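Methyltransferase (Streptococcus mutans, PDB 2B78) probably transfers methyl groups from S-adenosylmethionine, perhaps to RNA, and binds the product S-adenosylhomocysteine. Local coordinates at residues A[194-199]-A[220-225]; A[215-220]-A[237-242]; A[243-248]-A[267-272]; A[271-276]-A[311-316]; A[288-293]-A[326-331]. One frame throughout, in Å; residues are numbered along the deposited sequence.

Contact 1. Residues A[194-199]-A[220-225]; sequences GIFLDQ and FSYTAA
The Tyr222 ring meets the backbone of Gly194 and Ile195 along its hydroxyl side. Thr223 CG2 lies 3.6 Å above one face of this ring, over its centre. At the ring edge, near the plane, sits Ile195 N, 3.7 Å from Tyr222 CE2. The Phe196 ring adds an oblique partner, its plane turned 56° from that of Tyr222. Phe196 CE2 comes to 4.1 Å from Tyr222 CD2.

Two hydrogen bonds hold Gly194. Its N donates to Tyr222 OH at 2.9 Å, in a bent bond with an angle of 131° at the hydrogen. Its O accepts from Thr223 OG1 in a short bond of 2.6 Å. Thr223 chi1 is 64°, which sets OG1 between the backbone N and the carbonyl carbon, facing Gly194 O. The backbone angles of Gly194 would jam any side chain against the preceding carbonyl.

Asp242, an S-adenosylhomocysteine-binding residue, accepts from Tyr222 N through OD1. Phe186 and Met192 also touch the Tyr222 side chain. Tyr222 OH and Thr223 OG1 thus hold the N and O of one residue, Gly194, beside the cofactor site. Both polar atoms of Gly194 are satisfied, whereas the buried Ile195 N faces the ring edge and has no polar partner in the model.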
# COMPACT_ATOMS: atom_id res chain seq x y z
N GLY A 194 -4.96 -0.26 -10.53
CA GLY A 194 -4.67 0.91 -11.34
C GLY A 194 -4.12 2.06 -10.51
O GLY A 194 -3.65 3.06 -11.06
N ILE A 195 -4.21 1.94 -9.19
CA ILE A 195 -3.70 2.97 -8.32
C ILE A 195 -3.42 2.41 -6.93
O ILE A 195 -4.02 1.40 -6.52
CB ILE A 195 -4.70 4.17 -8.21
CG1 ILE A 195 -4.03 5.34 -7.49
CG2 ILE A 195 -5.93 3.76 -7.42
CD1 ILE A 195 -4.81 6.66 -7.59
N PHE A 196 -2.48 3.03 -6.22
CA PHE A 196 -2.18 2.61 -4.86
C PHE A 196 -2.65 3.76 -4.00
O PHE A 196 -2.03 4.83 -3.96
CB PHE A 196 -0.68 2.35 -4.69
CG PHE A 196 -0.26 0.98 -5.17
CD1 PHE A 196 -0.42 -0.14 -4.35
CD2 PHE A 196 0.21 0.81 -6.46
CE1 PHE A 196 -0.13 -1.41 -4.82
CE2 PHE A 196 0.51 -0.47 -6.94
CZ PHE A 196 0.34 -1.58 -6.12
N LEU A 197 -3.77 3.55 -3.34
CA LEU A 197 -4.38 4.57 -2.51
C LEU A 197 -3.52 5.07 -1.37
O LEU A 197 -3.67 6.22 -0.95
CB LEU A 197 -5.73 4.06 -1.96
CG LEU A 197 -6.80 3.69 -3.00
CD1 LEU A 197 -8.04 3.18 -2.28
CD2 LEU A 197 -7.15 4.89 -3.86
N ASP A 198 -2.61 4.23 -0.87
CA ASP A 198 -1.77 4.67 0.23
C ASP A 198 -0.83 5.83 -0.11
O ASP A 198 -0.31 6.48 0.79
CB ASP A 198 -0.96 3.49 0.81
CG ASP A 198 -0.20 2.70 -0.24
OD1 ASP A 198 0.41 3.32 -1.13
OD2 ASP A 198 -0.22 1.45 -0.16
N GLN A 199 -0.63 6.11 -1.39
CA GLN A 199 0.25 7.23 -1.77
C GLN A 199 -0.51 8.54 -2.02
O GLN A 199 0.03 9.48 -2.62
CB GLN A 199 1.05 6.84 -3.01
CG GLN A 199 1.82 5.54 -2.80
CD GLN A 199 2.60 5.10 -4.01
OE1 GLN A 199 2.04 4.90 -5.09
NE2 GLN A 199 3.91 4.93 -3.83
N PHE A 220 9.17 3.38 -12.68
CA PHE A 220 8.28 2.31 -12.20
C PHE A 220 6.91 2.95 -12.02
O PHE A 220 6.20 2.71 -11.04
CB PHE A 220 8.77 1.74 -10.86
CG PHE A 220 10.13 1.10 -10.92
CD1 PHE A 220 10.30 -0.16 -11.48
CD2 PHE A 220 11.25 1.77 -10.43
CE1 PHE A 220 11.57 -0.75 -11.56
CE2 PHE A 220 12.52 1.19 -10.50
CZ PHE A 220 12.68 -0.08 -11.07
N SER A 221 6.54 3.77 -13.00
CA SER A 221 5.29 4.54 -13.03
C SER A 221 3.98 3.79 -12.82
O SER A 221 3.01 4.36 -12.30
CB SER A 221 5.22 5.29 -14.36
OG SER A 221 5.25 4.34 -15.41
N TYR A 222 3.94 2.53 -13.25
CA TYR A 222 2.76 1.66 -13.16
C TYR A 222 1.64 2.20 -14.05
O TYR A 222 1.48 1.72 -15.19
CB TYR A 222 2.30 1.51 -11.69
CG TYR A 222 1.06 0.64 -11.54
CD1 TYR A 222 0.89 -0.51 -12.31
CD2 TYR A 222 0.02 1.02 -10.68
CE1 TYR A 222 -0.29 -1.26 -12.23
CE2 TYR A 222 -1.16 0.28 -10.60
CZ TYR A 222 -1.31 -0.85 -11.38
OH TYR A 222 -2.49 -1.55 -11.33
N THR A 223 0.87 3.18 -13.58
CA THR A 223 -0.16 3.78 -14.41
C THR A 223 0.05 5.29 -14.43
O THR A 223 -0.82 6.06 -14.82
CB THR A 223 -1.60 3.44 -13.95
OG1 THR A 223 -1.85 4.01 -12.65
CG2 THR A 223 -1.79 1.94 -13.90
N ALA A 224 1.25 5.69 -14.01
CA ALA A 224 1.65 7.10 -14.00
C ALA A 224 0.77 8.01 -13.15
O ALA A 224 0.60 9.18 -13.48
CB ALA A 224 1.70 7.62 -15.43
N ALA A 225 0.22 7.48 -12.05
CA ALA A 225 -0.61 8.32 -11.20
C ALA A 225 0.18 9.52 -10.63
O ALA A 225 -0.39 10.59 -10.43
CB ALA A 225 -1.21 7.50 -10.06

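Contact 2. Residues A[215-220]-A[237-242]; sequences TVLNLF and ATTSVD
Val216 and Asn218 of strand 215-219, and Phe220 just after it, bond to the backbone of 237-242 in parallel register. Val216 N donates to Ala237 O, and Thr239 N returns a bond to Val216 O. Asn218 N to Thr239 O is 2.8 Å and almost straight, at 174°. Val241 N to Asn218 O is 2.9 Å, at 178°. The last bond, Phe220 N to Val241 O, is weak as the strand gives way to the loop.

Side chains pack beside this ladder. Leu217 CD1 reaches across to Val241 CG2 at 3.8 Å. Leu219 CD2 lies alongside Val241, 4.1 Å from its CB. On the other face Thr238 CG2 is 4.1 Å from Val216 CB.

Asp242 closes the end. CG is anti to the backbone N (chi1 -160°), and Asp242 OD1 stands 3.5 Å from Phe220 C. OD2 accepts from Ala244 N while OD1 is engaged by Tyr222, which fixes the carboxylate of this S-adenosylhomocysteine-binding residue. Asn218 ND2 and Ser240 OG both bond Ser227 OG.

These strands belong to a beta-alpha-beta unit whose helix, 225-232, lies on the Asn218 and Ser240 face. Helix 272-281 packs on Leu217, Leu219 and Thr239. Strands 286-291 and 265-269 flank the pair.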
# COMPACT_ATOMS: atom_id res chain seq x y z
N THR A 215 10.63 19.73 -14.45
CA THR A 215 10.52 18.54 -15.31
C THR A 215 10.57 17.33 -14.37
O THR A 215 11.35 17.32 -13.40
CB THR A 215 11.67 18.45 -16.35
OG1 THR A 215 12.93 18.37 -15.69
CG2 THR A 215 11.65 19.68 -17.27
N VAL A 216 9.75 16.32 -14.64
CA VAL A 216 9.70 15.16 -13.77
C VAL A 216 9.90 13.83 -14.47
O VAL A 216 9.38 13.62 -15.56
CB VAL A 216 8.35 15.10 -13.03
CG1 VAL A 216 8.30 13.89 -12.12
CG2 VAL A 216 8.13 16.38 -12.25
N LEU A 217 10.65 12.94 -13.82
CA LEU A 217 10.86 11.59 -14.32
C LEU A 217 10.27 10.66 -13.26
O LEU A 217 10.67 10.67 -12.10
CB LEU A 217 12.35 11.28 -14.50
CG LEU A 217 12.64 9.82 -14.87
CD1 LEU A 217 12.14 9.52 -16.28
CD2 LEU A 217 14.13 9.58 -14.77
N ASN A 218 9.30 9.85 -13.68
CA ASN A 218 8.63 8.93 -12.77
C ASN A 218 9.02 7.50 -13.14
O ASN A 218 8.56 6.96 -14.14
CB ASN A 218 7.13 9.17 -12.90
CG ASN A 218 6.31 8.31 -11.96
OD1 ASN A 218 6.81 7.79 -10.97
ND2 ASN A 218 5.02 8.19 -12.27
N LEU A 219 9.88 6.88 -12.33
CA LEU A 219 10.34 5.51 -12.60
C LEU A 219 9.44 4.46 -11.95
O LEU A 219 9.00 4.62 -10.80
CB LEU A 219 11.79 5.36 -12.11
CG LEU A 219 12.77 6.36 -12.74
CD1 LEU A 219 14.15 6.16 -12.13
CD2 LEU A 219 12.83 6.17 -14.25
N PHE A 220 9.17 3.38 -12.68
CA PHE A 220 8.28 2.31 -12.20
C PHE A 220 6.91 2.95 -12.02
O PHE A 220 6.20 2.71 -11.04
CB PHE A 220 8.77 1.74 -10.86
CG PHE A 220 10.13 1.10 -10.92
CD1 PHE A 220 10.30 -0.16 -11.48
CD2 PHE A 220 11.25 1.77 -10.43
CE1 PHE A 220 11.57 -0.75 -11.56
CE2 PHE A 220 12.52 1.19 -10.50
CZ PHE A 220 12.68 -0.08 -11.07
N ALA A 237 6.93 19.34 -17.44
CA ALA A 237 6.86 18.16 -18.29
C ALA A 237 7.05 16.91 -17.43
O ALA A 237 7.58 16.98 -16.34
CB ALA A 237 7.95 18.23 -19.35
N THR A 238 6.61 15.75 -17.92
CA THR A 238 6.82 14.53 -17.16
C THR A 238 7.09 13.38 -18.10
O THR A 238 6.55 13.31 -19.21
CB THR A 238 5.61 14.15 -16.28
OG1 THR A 238 4.57 13.60 -17.10
CG2 THR A 238 5.08 15.36 -15.54
N THR A 239 7.96 12.48 -17.65
CA THR A 239 8.29 11.30 -18.41
C THR A 239 8.02 10.15 -17.46
O THR A 239 8.59 10.10 -16.38
CB THR A 239 9.77 11.29 -18.81
OG1 THR A 239 10.03 12.43 -19.65
CG2 THR A 239 10.11 10.00 -19.56
N SER A 240 7.14 9.24 -17.86
CA SER A 240 6.77 8.11 -17.03
C SER A 240 7.33 6.82 -17.64
O SER A 240 7.04 6.49 -18.79
CB SER A 240 5.25 8.04 -16.94
OG SER A 240 4.71 9.31 -16.59
N VAL A 241 8.12 6.11 -16.85
CA VAL A 241 8.75 4.89 -17.35
C VAL A 241 8.33 3.61 -16.62
O VAL A 241 8.47 3.51 -15.39
CB VAL A 241 10.28 5.00 -17.27
CG1 VAL A 241 10.93 3.80 -17.98
CG2 VAL A 241 10.74 6.32 -17.87
N ASP A 242 7.83 2.64 -17.38
CA ASP A 242 7.43 1.36 -16.79
C ASP A 242 7.81 0.24 -17.75
O ASP A 242 7.76 0.41 -18.97
CB ASP A 242 5.93 1.30 -16.53
CG ASP A 242 5.56 0.25 -15.51
OD1 ASP A 242 5.78 0.50 -14.31
OD2 ASP A 242 5.08 -0.84 -15.90

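Contact 3. Residues A[243-248]-A[267-272]; sequences LAKRSR and LVVMDV
Val269 carries most of this contact, with one methyl under Arg248 and the other against the turn that follows Leu243. CG1 is anti to the backbone N (chi1 -179°), and Val269 CG1 rests 3.5 Å from Leu243 O and 3.8 Å from Lys245 N. CG2 takes the other branch and sits under the centre of the Arg248 guanidinium. Val269 CG2 is 3.3 Å from Arg248 CZ and also close to NH2. The Arg248 chain runs extended from CG to NE and crosses Val269 at about a right angle. A chi4 of 78° bends CZ out of the extended chain, and one guanidinium face lies on the methyl.

Leu267 CD1 meets Arg248 O at 3.5 Å. At the other end Leu243 CD1 packs 3.8 Å from Asp271 CA.

Ser247 OG stands between the backbone N and the carbonyl carbon (chi1 64°) and donates to Ala244 O at 2.6 Å. Ala244 O also accepts from Ser247 N, the bond that closes the type I turn, so the oxygen has two donors. One water donates to Ser247 OG and to Val268 O, bridging the segments where no direct hydrogen bond forms.

Asp271 OD2 accepts from Asp274 N and caps the next helix. Arg246, Asp271 and Val272 bind S-adenosylhomocysteine in this protein. The contact belongs to the second beta-alpha-beta unit of the Rossmann-like methyltransferase fold, where loops at the C-terminal ends of the parallel strands form the cofactor site.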
# COMPACT_ATOMS: atom_id res chain seq x y z
N LEU A 243 8.17 -0.91 -17.20
CA LEU A 243 8.55 -2.05 -18.02
C LEU A 243 7.37 -2.68 -18.77
O LEU A 243 7.57 -3.32 -19.79
CB LEU A 243 9.19 -3.12 -17.13
CG LEU A 243 9.55 -4.44 -17.81
CD1 LEU A 243 10.73 -4.24 -18.76
CD2 LEU A 243 9.89 -5.48 -16.75
N ALA A 244 6.15 -2.49 -18.27
CA ALA A 244 4.97 -3.11 -18.88
C ALA A 244 4.19 -2.35 -19.97
O ALA A 244 3.77 -1.21 -19.77
CB ALA A 244 4.00 -3.54 -17.78
N LYS A 245 3.99 -3.02 -21.10
CA LYS A 245 3.26 -2.43 -22.23
C LYS A 245 1.88 -1.92 -21.78
O LYS A 245 1.37 -0.94 -22.31
CB LYS A 245 3.08 -3.48 -23.34
CG LYS A 245 4.37 -3.96 -23.97
CD LYS A 245 4.11 -5.06 -25.00
CE LYS A 245 5.42 -5.50 -25.67
NZ LYS A 245 5.25 -6.67 -26.58
N ARG A 246 1.29 -2.61 -20.81
CA ARG A 246 -0.01 -2.24 -20.27
C ARG A 246 -0.06 -0.82 -19.73
O ARG A 246 -1.11 -0.18 -19.73
CB ARG A 246 -0.41 -3.18 -19.14
CG ARG A 246 -0.67 -4.61 -19.53
CD ARG A 246 -1.15 -5.37 -18.29
NE ARG A 246 -2.27 -4.67 -17.66
CZ ARG A 246 -2.75 -4.96 -16.46
NH1 ARG A 246 -2.21 -5.94 -15.74
NH2 ARG A 246 -3.78 -4.27 -15.97
N SER A 247 1.08 -0.33 -19.26
CA SER A 247 1.16 1.02 -18.70
C SER A 247 0.67 2.13 -19.62
O SER A 247 0.15 3.14 -19.13
CB SER A 247 2.59 1.34 -18.26
OG SER A 247 3.47 1.37 -19.37
N ARG A 248 0.83 1.97 -20.93
CA ARG A 248 0.41 3.02 -21.86
C ARG A 248 -1.06 3.42 -21.75
O ARG A 248 -1.38 4.54 -21.35
CB ARG A 248 0.69 2.61 -23.31
CG ARG A 248 2.16 2.37 -23.64
CD ARG A 248 2.46 2.70 -25.10
NE ARG A 248 3.85 2.44 -25.49
CZ ARG A 248 4.34 1.23 -25.76
NH1 ARG A 248 3.55 0.16 -25.67
NH2 ARG A 248 5.60 1.09 -26.13
N LEU A 267 5.14 8.87 -22.22
CA LEU A 267 5.01 7.57 -21.59
C LEU A 267 6.00 6.65 -22.29
O LEU A 267 5.94 6.48 -23.52
CB LEU A 267 3.59 7.02 -21.74
CG LEU A 267 2.39 7.86 -21.29
CD1 LEU A 267 1.15 7.01 -21.47
CD2 LEU A 267 2.52 8.30 -19.85
N VAL A 268 6.90 6.05 -21.51
CA VAL A 268 7.92 5.16 -22.03
C VAL A 268 7.76 3.75 -21.49
O VAL A 268 7.39 3.56 -20.34
CB VAL A 268 9.33 5.67 -21.63
CG1 VAL A 268 10.40 4.70 -22.09
CG2 VAL A 268 9.57 7.06 -22.22
N VAL A 269 7.99 2.75 -22.34
CA VAL A 269 7.92 1.36 -21.89
C VAL A 269 9.32 0.82 -22.03
O VAL A 269 9.79 0.55 -23.15
CB VAL A 269 6.96 0.50 -22.74
CG1 VAL A 269 6.92 -0.93 -22.20
CG2 VAL A 269 5.56 1.10 -22.72
N MET A 270 10.01 0.67 -20.91
CA MET A 270 11.38 0.19 -20.94
C MET A 270 11.83 -0.23 -19.55
O MET A 270 11.27 0.21 -18.54
CB MET A 270 12.28 1.32 -21.44
CG MET A 270 13.70 0.91 -21.76
SD MET A 270 14.74 2.33 -22.15
CE MET A 270 13.87 3.03 -23.51
N ASP A 271 12.84 -1.09 -19.50
CA ASP A 271 13.41 -1.53 -18.23
C ASP A 271 14.01 -0.25 -17.63
O ASP A 271 14.61 0.56 -18.34
CB ASP A 271 14.50 -2.57 -18.49
CG ASP A 271 15.22 -2.97 -17.24
OD1 ASP A 271 14.70 -3.83 -16.48
OD2 ASP A 271 16.30 -2.41 -17.00
N VAL A 272 13.85 -0.06 -16.32
CA VAL A 272 14.36 1.16 -15.68
C VAL A 272 15.87 1.32 -15.79
O VAL A 272 16.36 2.43 -15.94
CB VAL A 272 13.90 1.23 -14.20
CG1 VAL A 272 14.66 2.33 -13.47
CG2 VAL A 272 12.39 1.54 -14.15
O HOH W 1 4.66 3.85 -19.86

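Contact 4. Residues A[271-276]-A[311-316]; sequences DVFDYF and HKLIRQ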
# COMPACT_ATOMS: atom_id res chain seq x y z
N ASP A 271 12.84 -1.09 -19.50
CA ASP A 271 13.41 -1.53 -18.23
C ASP A 271 14.01 -0.25 -17.63
O ASP A 271 14.61 0.56 -18.34
CB ASP A 271 14.50 -2.57 -18.49
CG ASP A 271 15.22 -2.97 -17.24
OD1 ASP A 271 14.70 -3.83 -16.48
OD2 ASP A 271 16.30 -2.41 -17.00
N VAL A 272 13.85 -0.06 -16.32
CA VAL A 272 14.36 1.16 -15.68
C VAL A 272 15.87 1.32 -15.79
O VAL A 272 16.36 2.43 -15.94
CB VAL A 272 13.90 1.23 -14.20
CG1 VAL A 272 14.66 2.33 -13.47
CG2 VAL A 272 12.39 1.54 -14.15
N PHE A 273 16.62 0.23 -15.71
CA PHE A 273 18.06 0.35 -15.84
C PHE A 273 18.41 0.67 -17.28
O PHE A 273 19.37 1.40 -17.55
CB PHE A 273 18.77 -0.91 -15.37
CG PHE A 273 18.80 -1.05 -13.87
CD1 PHE A 273 19.57 -0.18 -13.10
CD2 PHE A 273 18.04 -2.02 -13.24
CE1 PHE A 273 19.56 -0.27 -11.70
CE2 PHE A 273 18.03 -2.11 -11.84
CZ PHE A 273 18.79 -1.24 -11.07
N ASP A 274 17.64 0.13 -18.22
CA ASP A 274 17.90 0.42 -19.63
C ASP A 274 17.59 1.90 -19.87
O ASP A 274 18.22 2.54 -20.72
CB ASP A 274 17.04 -0.45 -20.56
CG ASP A 274 17.55 -1.88 -20.66
OD1 ASP A 274 18.75 -2.13 -20.41
OD2 ASP A 274 16.75 -2.77 -21.01
N TYR A 275 16.62 2.44 -19.13
CA TYR A 275 16.30 3.85 -19.31
C TYR A 275 17.41 4.73 -18.73
O TYR A 275 17.68 5.81 -19.26
CB TYR A 275 14.97 4.22 -18.65
CG TYR A 275 14.53 5.60 -19.08
CD1 TYR A 275 13.97 5.82 -20.34
CD2 TYR A 275 14.77 6.72 -18.27
CE1 TYR A 275 13.67 7.11 -20.79
CE2 TYR A 275 14.47 8.01 -18.71
CZ TYR A 275 13.92 8.20 -19.98
OH TYR A 275 13.63 9.47 -20.43
N PHE A 276 18.04 4.29 -17.64
CA PHE A 276 19.11 5.07 -17.05
C PHE A 276 20.21 5.23 -18.08
O PHE A 276 20.74 6.33 -18.29
CB PHE A 276 19.67 4.39 -15.79
CG PHE A 276 18.88 4.66 -14.54
CD1 PHE A 276 18.49 5.96 -14.21
CD2 PHE A 276 18.57 3.63 -13.65
CE1 PHE A 276 17.81 6.23 -13.02
CE2 PHE A 276 17.89 3.88 -12.46
CZ PHE A 276 17.51 5.19 -12.15
N HIS A 311 19.96 1.14 -3.66
CA HIS A 311 21.05 2.11 -3.79
C HIS A 311 21.43 2.37 -5.24
O HIS A 311 21.95 3.44 -5.57
CB HIS A 311 22.29 1.66 -3.00
CG HIS A 311 22.98 0.46 -3.58
ND1 HIS A 311 22.48 -0.82 -3.45
CD2 HIS A 311 24.12 0.35 -4.30
CE1 HIS A 311 23.28 -1.67 -4.08
NE2 HIS A 311 24.28 -0.99 -4.61
N LYS A 312 21.16 1.40 -6.11
CA LYS A 312 21.50 1.56 -7.52
C LYS A 312 20.56 2.54 -8.21
O LYS A 312 20.97 3.27 -9.11
CB LYS A 312 21.43 0.21 -8.22
CG LYS A 312 22.49 -0.78 -7.76
CD LYS A 312 22.31 -2.12 -8.45
CE LYS A 312 22.48 -1.98 -9.95
NZ LYS A 312 22.46 -3.31 -10.62
N LEU A 313 19.29 2.56 -7.78
CA LEU A 313 18.32 3.47 -8.37
C LEU A 313 18.69 4.90 -8.00
O LEU A 313 18.61 5.81 -8.83
CB LEU A 313 16.91 3.15 -7.86
CG LEU A 313 16.45 1.72 -8.10
CD1 LEU A 313 15.06 1.53 -7.50
CD2 LEU A 313 16.44 1.41 -9.60
N ILE A 314 19.09 5.10 -6.75
CA ILE A 314 19.49 6.41 -6.27
C ILE A 314 20.77 6.88 -6.96
O ILE A 314 20.86 8.03 -7.41
CB ILE A 314 19.73 6.38 -4.75
CG1 ILE A 314 18.39 6.16 -4.02
CG2 ILE A 314 20.37 7.68 -4.29
CD1 ILE A 314 17.42 7.34 -4.12
N ARG A 315 21.76 5.99 -7.06
CA ARG A 315 23.04 6.32 -7.68
C ARG A 315 22.86 6.73 -9.13
O ARG A 315 23.33 7.79 -9.55
CB ARG A 315 23.99 5.12 -7.61
CG ARG A 315 25.40 5.39 -8.20
CD ARG A 315 26.35 4.20 -8.02
NE ARG A 315 26.55 3.87 -6.62
CZ ARG A 315 25.93 2.89 -5.97
NH1 ARG A 315 25.03 2.12 -6.61
NH2 ARG A 315 26.18 2.68 -4.69
N GLN A 316 22.19 5.89 -9.91
CA GLN A 316 21.98 6.19 -11.31
C GLN A 316 21.01 7.36 -11.53
O GLN A 316 21.16 8.11 -12.49
CB GLN A 316 21.53 4.92 -12.03
CG GLN A 316 22.66 3.89 -12.06
CD GLN A 316 22.38 2.72 -12.99
OE1 GLN A 316 21.84 2.90 -14.08
NE2 GLN A 316 22.77 1.52 -12.57
O HOH W 2 22.01 1.77 -16.49
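Phe276 and Gln316 meet with Gln316 CB over the ring face and the rest of its chain crossing obliquely. Gln316 CB sits 3.6 Å from the Phe276 centroid and 11° off the ring normal, a CH-pi contact. The extended chain then carries Gln316 OE1 to Phe276 CB, a tight 3.1 Å. The amide also serves Phe273. Gln316 NE2 lies at the edge of the Phe273 ring, 3.7 Å from Phe273 CD1, with the amide and ring planes 52° apart.

Lys312 crosses Phe273 at about a right angle. Its chain bends at chi3, and Lys312 CE comes to 3.8 Å from Phe273 CE1. Lys312 NZ ends 4.6 Å from the Phe273 ring centroid in an off-centre cation-pi contact. Leu313 CD2 fits by both rings, 3.8 Å from Phe273 CZ and 4.0 Å from Phe276 CE2.

The short helix segments run nearly parallel, 22° apart, with axes 11.0 Å from each other, so side chains span the gap.

No direct hydrogen bond joins the segments. A water donates to Phe273 O and Gln316 OE1, and OE1 also accepts from Arg280 NH1. The amide oxygen is thus satisfied by the water and Arg280 while its aliphatic chain serves the rings. The rings pack against aliphatic carbon, and the Gln316 amide and the Lys312 ammonium bring polar groups to them.

Contact 5. Residues A[288-293]-A[326-331]; sequences IIIIDP and LIIAST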
# COMPACT_ATOMS: atom_id res chain seq x y z
N ILE A 288 13.18 16.65 -11.05
CA ILE A 288 12.63 15.80 -10.02
C ILE A 288 12.53 14.37 -10.53
O ILE A 288 12.01 14.14 -11.62
CB ILE A 288 11.21 16.30 -9.64
CG1 ILE A 288 11.28 17.75 -9.18
CG2 ILE A 288 10.60 15.41 -8.56
CD1 ILE A 288 9.90 18.40 -8.97
N ILE A 289 13.03 13.42 -9.75
CA ILE A 289 12.97 12.01 -10.12
C ILE A 289 12.23 11.24 -9.04
O ILE A 289 12.59 11.29 -7.86
CB ILE A 289 14.38 11.40 -10.31
CG1 ILE A 289 15.11 12.10 -11.46
CG2 ILE A 289 14.27 9.91 -10.62
CD1 ILE A 289 16.53 11.62 -11.67
N ILE A 290 11.15 10.57 -9.44
CA ILE A 290 10.36 9.80 -8.50
C ILE A 290 10.73 8.35 -8.72
O ILE A 290 10.76 7.89 -9.86
CB ILE A 290 8.86 10.00 -8.74
CG1 ILE A 290 8.51 11.48 -8.56
CG2 ILE A 290 8.06 9.10 -7.80
CD1 ILE A 290 7.07 11.84 -8.90
N ILE A 291 11.05 7.65 -7.64
CA ILE A 291 11.44 6.25 -7.72
C ILE A 291 10.49 5.46 -6.83
O ILE A 291 10.41 5.70 -5.62
CB ILE A 291 12.90 6.09 -7.24
CG1 ILE A 291 13.78 7.11 -7.96
CG2 ILE A 291 13.39 4.67 -7.48
CD1 ILE A 291 15.22 7.16 -7.49
N ASP A 292 9.76 4.51 -7.41
CA ASP A 292 8.80 3.73 -6.65
C ASP A 292 8.63 2.31 -7.19
O ASP A 292 7.59 1.97 -7.76
CB ASP A 292 7.45 4.48 -6.66
CG ASP A 292 6.40 3.82 -5.79
OD1 ASP A 292 6.73 3.40 -4.66
OD2 ASP A 292 5.24 3.74 -6.24
N PRO A 293 9.66 1.47 -7.03
CA PRO A 293 9.63 0.08 -7.51
C PRO A 293 8.52 -0.73 -6.84
O PRO A 293 8.28 -0.59 -5.65
CB PRO A 293 11.03 -0.43 -7.17
CG PRO A 293 11.40 0.37 -5.97
CD PRO A 293 10.94 1.75 -6.35
N LEU A 326 15.39 17.30 -6.99
CA LEU A 326 14.82 16.53 -5.89
C LEU A 326 14.58 15.08 -6.26
O LEU A 326 14.34 14.76 -7.43
CB LEU A 326 13.47 17.13 -5.46
CG LEU A 326 13.50 18.57 -4.96
CD1 LEU A 326 12.18 19.24 -5.26
CD2 LEU A 326 13.83 18.57 -3.47
N ILE A 327 14.68 14.21 -5.27
CA ILE A 327 14.42 12.80 -5.46
C ILE A 327 13.33 12.44 -4.47
O ILE A 327 13.39 12.81 -3.30
CB ILE A 327 15.66 11.93 -5.16
CG1 ILE A 327 16.76 12.19 -6.19
CG2 ILE A 327 15.28 10.45 -5.18
CD1 ILE A 327 17.91 11.21 -6.10
N ILE A 328 12.31 11.74 -4.95
CA ILE A 328 11.23 11.28 -4.09
C ILE A 328 11.41 9.77 -4.12
O ILE A 328 11.07 9.11 -5.10
CB ILE A 328 9.86 11.69 -4.66
CG1 ILE A 328 9.74 13.21 -4.63
CG2 ILE A 328 8.73 11.06 -3.83
CD1 ILE A 328 8.45 13.75 -5.21
N ALA A 329 12.02 9.23 -3.06
CA ALA A 329 12.28 7.80 -2.95
C ALA A 329 11.19 7.12 -2.16
O ALA A 329 11.06 7.32 -0.94
CB ALA A 329 13.64 7.56 -2.28
N SER A 330 10.42 6.29 -2.86
CA SER A 330 9.30 5.58 -2.27
C SER A 330 9.46 4.06 -2.31
O SER A 330 10.15 3.51 -3.16
CB SER A 330 8.01 5.98 -2.99
OG SER A 330 6.97 5.06 -2.75
N THR A 331 8.83 3.39 -1.35
CA THR A 331 8.86 1.94 -1.29
C THR A 331 7.73 1.47 -0.39
O THR A 331 7.40 2.14 0.59
CB THR A 331 10.20 1.39 -0.71
OG1 THR A 331 10.16 -0.04 -0.70
CG2 THR A 331 10.42 1.88 0.72
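Asp292 and Ser330 are brought together by matching torsions. CG of Asp292 is anti to the backbone N (chi1 -175°), and OG of Ser330 is likewise anti to its own N (chi1 162°). Ser330 OG donates to Asp292 OD1 in a short bond of 2.5 Å. The hydroxyl meets OD1 from above the carboxylate plane, 59° out of it. Asp292 OD2 accepts from Gln199 NE2, so each oxygen has its own partner.

Before this pair the strands form a regular parallel ladder. Ile289 N bonds Leu326 O at 3.0 Å, and Ile328 N bonds Ile289 O. Ile291 N to Ile328 O follows at 2.9 Å. Ser330 N to Ile291 O, 2.8 Å, ends the ladder.

Branched side chains fill both faces. Ile290 and Ile328 lie side by side, with Ile290 CG1 4.0 Å from Ile328 CD1. On the reverse face Ile291 CD1 touches Ile327 CG2 at 4.0 Å, beneath helix 306-319, whose Leu313 packs on Ile291. Pro293 CD rests 3.7 Å from Ser330 O, and that oxygen accepts from Tyr310 OH. Strand 215-219 neighbours 286-291, and strand 379-384 neighbours 325-331.

These are the fourth and fifth strands of the Rossmann-like methyltransferase sheet. Asp292 and Pro293 open a DPP sequence at the C-terminal end of the fourth strand. Its position is consistent with motif IV, the (D/N)PP loop of many nucleic acid methyltransferases, which borders the methyl-donor pocket.

How the contacts relate
Contacts 2 and 5 lie in one parallel sheet, joined where Leu217 O accepts from Ile290 N at 2.7 Å. Contact 3 extends that sheet at its edge, through Asp242 O and Met270 N at 3.0 Å. Contact 4 packs its helices on the sheet: Leu219 CD1 is 3.5 Å from Phe276 CZ, and Leu313 CD1 is 3.6 Å from Ile291 CG2. Contact 1 closes over the strand ends and reaches contact 5 where Phe220 CG packs 3.6 Å from Pro293 CA. The S-adenosylhomocysteine-binding residues Asp242, Arg246, Asp271 and Val272 are spread over contacts 2, 3 and 4. Phe220, shared by contacts 1 and 2, packs its CZ 3.5 Å from Val272 CG2.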